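Local coordinates for DNA polymerase (Pyrobaculum calidifontis, PDB 5MDN), which probably catalyses template-directed DNA synthesis, adding deoxyribonucleotides to a growing strand with release of diphosphate, as a family B DNA polymerase, at residues 552-557 / 569-574; 453-458 / 534-539. All coordinates share one frame; numbering follows the deposited sequence.

Interaction 1: residues 552-557 / 569-574; sequences LGIEVI and SGAVDR
An apolar contact without cross-segment hydrogen bonds joins the link between helix 528-551 and strand 556-560 to the start of helix 572-583, at a partly buried edge of the polymerase domain. Ile554 and Ala571 form its centre. With CG1 beside the backbone N (chi1 -63°) and CD1 extended beyond it (chi2 178°), Ile554 lies along Ala571: its CG1 is 3.7 Å from Ala571 CB, while its CD1 ends 3.5 Å from Ala571 O. The same methyl comes within 4.3 Å of Val572 CG1, although the CB of Val572 points away from the 552-557 segment; its side chain also touches Leu417 of strand 416-420. Leu552 approaches Ala571 from another direction, CB to CB at 4.2 Å. The side chains of Leu552 and Arg574 cross obliquely, with Leu552 CD2 3.7 Å from Arg574 CB and near the plane of the guanidinium, at its edge. The strand order fits the ferredoxin-like palm of family B polymerases: strands 556-560 and 563-567 form a hairpin beside strand 416-420, and helix 572-583 leads on to strand 588-593. Ile554 also touches Val566 of that hairpin, so it is packed by both sheet and helix. An alanine here, lacking CG1 and CD1, would lose the reach to Val572 and those atoms' contacts on Ala571, and would probably loosen the helix start against the link. Ser569 caps the turn into the helix, its OG, set between backbone N and carbonyl carbon (chi1 66°), accepting a weak, bent bond from Ala571 N at 3.3 Å. Gly553 centres an inverse gamma turn between Leu552 and Ile554.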
loop_
_atom_site.group_PDB
_atom_site.type_symbol
_atom_site.label_atom_id
_atom_site.label_comp_id
_atom_site.label_asym_id
_atom_site.label_seq_id
_atom_site.Cartn_x
_atom_site.Cartn_y
_atom_site.Cartn_z
ATOM N N LEU A 552 31.974 22.099 6.903
ATOM C CA LEU A 552 31.080 23.064 7.513
ATOM C C LEU A 552 30.829 22.654 8.964
ATOM O O LEU A 552 31.254 21.588 9.415
ATOM C CB LEU A 552 29.767 23.152 6.735
ATOM C CG LEU A 552 29.849 23.321 5.215
ATOM C CD1 LEU A 552 29.388 22.053 4.516
ATOM C CD2 LEU A 552 29.026 24.512 4.760
ATOM N N GLY A 553 30.129 23.509 9.699
ATOM C CA GLY A 553 29.847 23.213 11.089
ATOM C C GLY A 553 28.615 22.343 11.247
ATOM O O GLY A 553 27.699 22.694 11.999
ATOM N N ILE A 554 28.581 21.204 10.559
ATOM C CA ILE A 554 27.391 20.360 10.488
ATOM C C ILE A 554 27.702 18.991 11.079
ATOM O O ILE A 554 28.503 18.229 10.521
ATOM C CB ILE A 554 26.881 20.225 9.047
ATOM C CG1 ILE A 554 26.461 21.591 8.502
ATOM C CG2 ILE A 554 25.722 19.239 8.982
ATOM C CD1 ILE A 554 25.981 21.556 7.070
ATOM N N GLU A 555 27.066 18.681 12.209
ATOM C CA GLU A 555 27.154 17.360 12.820
ATOM C C GLU A 555 26.236 16.386 12.089
ATOM O O GLU A 555 25.079 16.709 11.802
ATOM C CB GLU A 555 26.780 17.433 14.301
ATOM C CG GLU A 555 27.055 16.157 15.078
ATOM C CD GLU A 555 26.285 16.097 16.385
ATOM O OE1 GLU A 555 25.463 17.005 16.633
ATOM O OE2 GLU A 555 26.500 15.144 17.164
ATOM N N VAL A 556 26.748 15.196 11.786
ATOM C CA VAL A 556 25.988 14.157 11.099
ATOM C C VAL A 556 25.745 13.027 12.093
ATOM O O VAL A 556 26.673 12.294 12.456
ATOM C CB VAL A 556 26.709 13.650 9.844
ATOM C CG1 VAL A 556 25.940 12.493 9.224
ATOM C CG2 VAL A 556 26.875 14.781 8.839
ATOM N N ILE A 557 24.494 12.889 12.536
ATOM C CA ILE A 557 24.159 11.891 13.547
ATOM C C ILE A 557 23.922 10.524 12.917
ATOM O O ILE A 557 24.293 9.493 13.489
ATOM C CB ILE A 557 22.920 12.355 14.334
ATOM C CG1 ILE A 557 23.087 13.801 14.804
ATOM C CG2 ILE A 557 22.646 11.423 15.501
ATOM C CD1 ILE A 557 21.776 14.472 15.158
ATOM N N SER A 569 21.219 23.849 11.354
ATOM C CA SER A 569 22.032 25.055 11.392
ATOM C C SER A 569 21.776 25.856 10.124
ATOM O O SER A 569 21.061 25.418 9.221
ATOM C CB SER A 569 23.523 24.725 11.535
ATOM O OG SER A 569 24.008 24.056 10.385
ATOM N N GLY A 570 22.362 27.053 10.071
ATOM C CA GLY A 570 22.356 27.810 8.832
ATOM C C GLY A 570 23.212 27.186 7.750
ATOM O O GLY A 570 22.977 27.411 6.558
ATOM N N ALA A 571 24.221 26.406 8.145
ATOM C CA ALA A 571 25.157 25.824 7.191
ATOM C C ALA A 571 24.526 24.766 6.290
ATOM O O ALA A 571 25.126 24.414 5.267
ATOM C CB ALA A 571 26.349 25.222 7.937
ATOM N N VAL A 572 23.352 24.237 6.649
ATOM C CA VAL A 572 22.742 23.171 5.852
ATOM C C VAL A 572 22.469 23.655 4.433
ATOM O O VAL A 572 22.588 22.892 3.466
ATOM C CB VAL A 572 21.464 22.639 6.530
ATOM C CG1 VAL A 572 21.797 22.030 7.885
ATOM C CG2 VAL A 572 20.406 23.730 6.669
ATOM N N ASP A 573 22.086 24.929 4.287
ATOM C CA ASP A 573 21.761 25.470 2.971
ATOM C C ASP A 573 22.947 25.378 2.021
ATOM O O ASP A 573 22.765 25.209 0.809
ATOM C CB ASP A 573 21.312 26.925 3.106
ATOM C CG ASP A 573 20.117 27.083 4.024
ATOM O OD1 ASP A 573 19.198 26.239 3.947
ATOM O OD2 ASP A 573 20.094 28.050 4.817
ATOM N N ARG A 574 24.165 25.486 2.551
ATOM C CA ARG A 574 25.358 25.331 1.729
ATOM C C ARG A 574 25.641 23.869 1.416
ATOM O O ARG A 574 26.142 23.556 0.331
ATOM C CB ARG A 574 26.554 25.967 2.441
ATOM C CG ARG A 574 26.352 27.442 2.746
ATOM C CD ARG A 574 27.633 28.120 3.192
ATOM N NE ARG A 574 27.341 29.253 4.064
ATOM C CZ ARG A 574 27.298 29.181 5.391
ATOM N NH1 ARG A 574 27.537 28.028 6.001
ATOM N NH2 ARG A 574 27.016 30.259 6.112
#

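Interaction 2: residues 453-458 / 534-539; sequences VAPEVG and VTAFAR
Pro455, at the turn between strands 451-453 and 460-462, lies across Phe537 and Ala536 of helix 528-551. Phe537 has its CG beside the backbone N (chi1 -86°), and with chi2 at -72° the ring is turned so that one face meets the proline, the two side chains crossing at about a right angle. Pro455 CD stands over the middle of that face, 3.4 Å from the Phe537 ring centroid and 8° from the ring normal, a well-centred CH-pi contact. This carbon is bonded to the proline nitrogen, so its hydrogens are probably somewhat polarised, which would suit an aromatic face. The pyrrolidine ring, puckered C-gamma endo, carries its CG onward over the helix backbone, 3.7 Å from Ala536 O. Ala454 meets the same aromatic ring obliquely: Ala454 CB is 3.8 Å from Phe537 CE2, and its CA also lies near that carbon. Ala536 points its methyl into the turn, 4.2 Å from Pro455 CG. Val457 brings CG1 to the same methyl, also at 4.2 Å, and it touches Ser533 one helical turn earlier. A backbone bond from Gly458 N to Ala454 O, 3.2 Å long, closes the turn that presents these side chains together. Phe537 is further held by a ring stack with Tyr432 and by contact with Ile428 of helix 424-431, so the turn and that helix share one aromatic side chain on the palm helix. No hydrogen bond or charge pair crosses between the two segments; the turn is held to the helix here by shape, dispersion and the CH-pi contact, so its CH-pi part is likely to be sensitive to the orientation of the Phe537 ring.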
loop_
_atom_site.group_PDB
_atom_site.type_symbol
_atom_site.label_atom_id
_atom_site.label_comp_id
_atom_site.label_asym_id
_atom_site.label_seq_id
_atom_site.Cartn_x
_atom_site.Cartn_y
_atom_site.Cartn_z
ATOM N N VAL A 453 33.036 1.881 -15.293
ATOM C CA VAL A 453 33.285 0.840 -14.305
ATOM C C VAL A 453 32.740 1.309 -12.967
ATOM O O VAL A 453 33.008 2.439 -12.538
ATOM C CB VAL A 453 34.783 0.507 -14.205
ATOM C CG1 VAL A 453 35.006 -0.698 -13.304
ATOM C CG2 VAL A 453 35.368 0.259 -15.587
ATOM N N ALA A 454 31.982 0.447 -12.311
ATOM C CA ALA A 454 31.376 0.782 -11.030
ATOM C C ALA A 454 32.435 0.750 -9.937
ATOM O O ALA A 454 33.260 -0.171 -9.912
ATOM C CB ALA A 454 30.240 -0.178 -10.701
ATOM N N PRO A 455 32.464 1.737 -9.039
ATOM C CA PRO A 455 33.506 1.757 -8.004
ATOM C C PRO A 455 33.505 0.483 -7.164
ATOM O O PRO A 455 32.476 -0.173 -6.987
ATOM C CB PRO A 455 33.157 2.996 -7.171
ATOM C CG PRO A 455 31.714 3.290 -7.478
ATOM C CD PRO A 455 31.533 2.868 -8.909
ATOM N N GLU A 456 34.681 0.176 -6.616
ATOM C CA GLU A 456 35.263 -1.155 -6.487
ATOM C C GLU A 456 34.306 -2.333 -6.304
ATOM O O GLU A 456 34.561 -3.239 -5.506
ATOM C CB GLU A 456 36.290 -1.125 -5.352
ATOM C CG GLU A 456 37.363 -2.216 -5.435
ATOM C CD GLU A 456 38.422 -2.105 -4.346
ATOM O OE1 GLU A 456 38.497 -1.055 -3.667
ATOM O OE2 GLU A 456 39.168 -3.088 -4.159
ATOM N N VAL A 457 33.167 -2.310 -6.980
ATOM C CA VAL A 457 32.476 -3.574 -7.174
ATOM C C VAL A 457 32.935 -4.158 -8.502
ATOM O O VAL A 457 32.907 -5.378 -8.692
ATOM C CB VAL A 457 30.947 -3.436 -7.091
ATOM C CG1 VAL A 457 30.411 -2.713 -8.288
ATOM C CG2 VAL A 457 30.331 -4.813 -6.955
ATOM N N GLY A 458 33.387 -3.289 -9.409
ATOM C CA GLY A 458 34.054 -3.673 -10.635
ATOM C C GLY A 458 33.167 -4.170 -11.749
ATOM O O GLY A 458 33.660 -4.838 -12.663
ATOM N N VAL A 534 24.568 0.197 -8.367
ATOM C CA VAL A 534 23.874 1.403 -7.924
ATOM C C VAL A 534 24.245 1.738 -6.484
ATOM O O VAL A 534 24.465 2.906 -6.143
ATOM C CB VAL A 534 22.352 1.241 -8.099
ATOM C CG1 VAL A 534 21.621 2.454 -7.547
ATOM C CG2 VAL A 534 22.004 1.046 -9.564
ATOM N N THR A 535 24.320 0.723 -5.617
ATOM C CA THR A 535 24.706 0.961 -4.228
ATOM C C THR A 535 26.130 1.492 -4.131
ATOM O O THR A 535 26.402 2.424 -3.365
ATOM C CB THR A 535 24.569 -0.324 -3.409
ATOM O OG1 THR A 535 25.534 -1.283 -3.857
ATOM C CG2 THR A 535 23.178 -0.908 -3.559
ATOM N N ALA A 536 27.055 0.906 -4.898
ATOM C CA ALA A 536 28.457 1.294 -4.791
ATOM C C ALA A 536 28.667 2.732 -5.243
ATOM O O ALA A 536 29.414 3.485 -4.608
ATOM C CB ALA A 536 29.332 0.341 -5.604
ATOM N N PHE A 537 28.021 3.130 -6.342
ATOM C CA PHE A 537 27.999 4.544 -6.703
ATOM C C PHE A 537 27.349 5.374 -5.605
ATOM O O PHE A 537 27.831 6.462 -5.273
ATOM C CB PHE A 537 27.266 4.747 -8.030
ATOM C CG PHE A 537 28.138 4.577 -9.244
ATOM C CD1 PHE A 537 29.088 5.533 -9.570
ATOM C CD2 PHE A 537 27.993 3.475 -10.072
ATOM C CE1 PHE A 537 29.885 5.387 -10.691
ATOM C CE2 PHE A 537 28.788 3.323 -11.194
ATOM C CZ PHE A 537 29.735 4.280 -11.505
ATOM N N ALA A 538 26.260 4.866 -5.020
ATOM C CA ALA A 538 25.546 5.609 -3.986
ATOM C C ALA A 538 26.394 5.773 -2.732
ATOM O O ALA A 538 26.447 6.862 -2.148
ATOM C CB ALA A 538 24.230 4.911 -3.652
ATOM N N ARG A 539 27.048 4.697 -2.292
ATOM C CA ARG A 539 27.878 4.774 -1.095
ATOM C C ARG A 539 29.038 5.744 -1.287
ATOM O O ARG A 539 29.394 6.488 -0.366
ATOM C CB ARG A 539 28.390 3.381 -0.729
ATOM C CG ARG A 539 29.296 3.343 0.491
ATOM C CD ARG A 539 29.823 1.938 0.745
ATOM N NE ARG A 539 28.746 0.987 1.005
ATOM C CZ ARG A 539 28.237 0.747 2.209
ATOM N NH1 ARG A 539 28.708 1.389 3.269
ATOM N NH2 ARG A 539 27.257 -0.134 2.353
#

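Helix 528-551 connects the two contacts in sequence: interaction 2 uses its first half, at residues 534-539, and interaction 1 opens at Leu552, just beyond its end. Their centres are about 27 Å apart and their nearest atoms about 12 Å, so they do not touch. Both pack a non-helical segment against a helix without a hydrogen bond between their segments. Both lie away from the magnesium site of Asp7 and Asp363 and from the exonuclease metal residues Asp169 and Asp236. Strand 556-560, entered through interaction 1, begins the hairpin bearing the YGDTDS sequence, which in family B polymerases belongs to the polymerase active site.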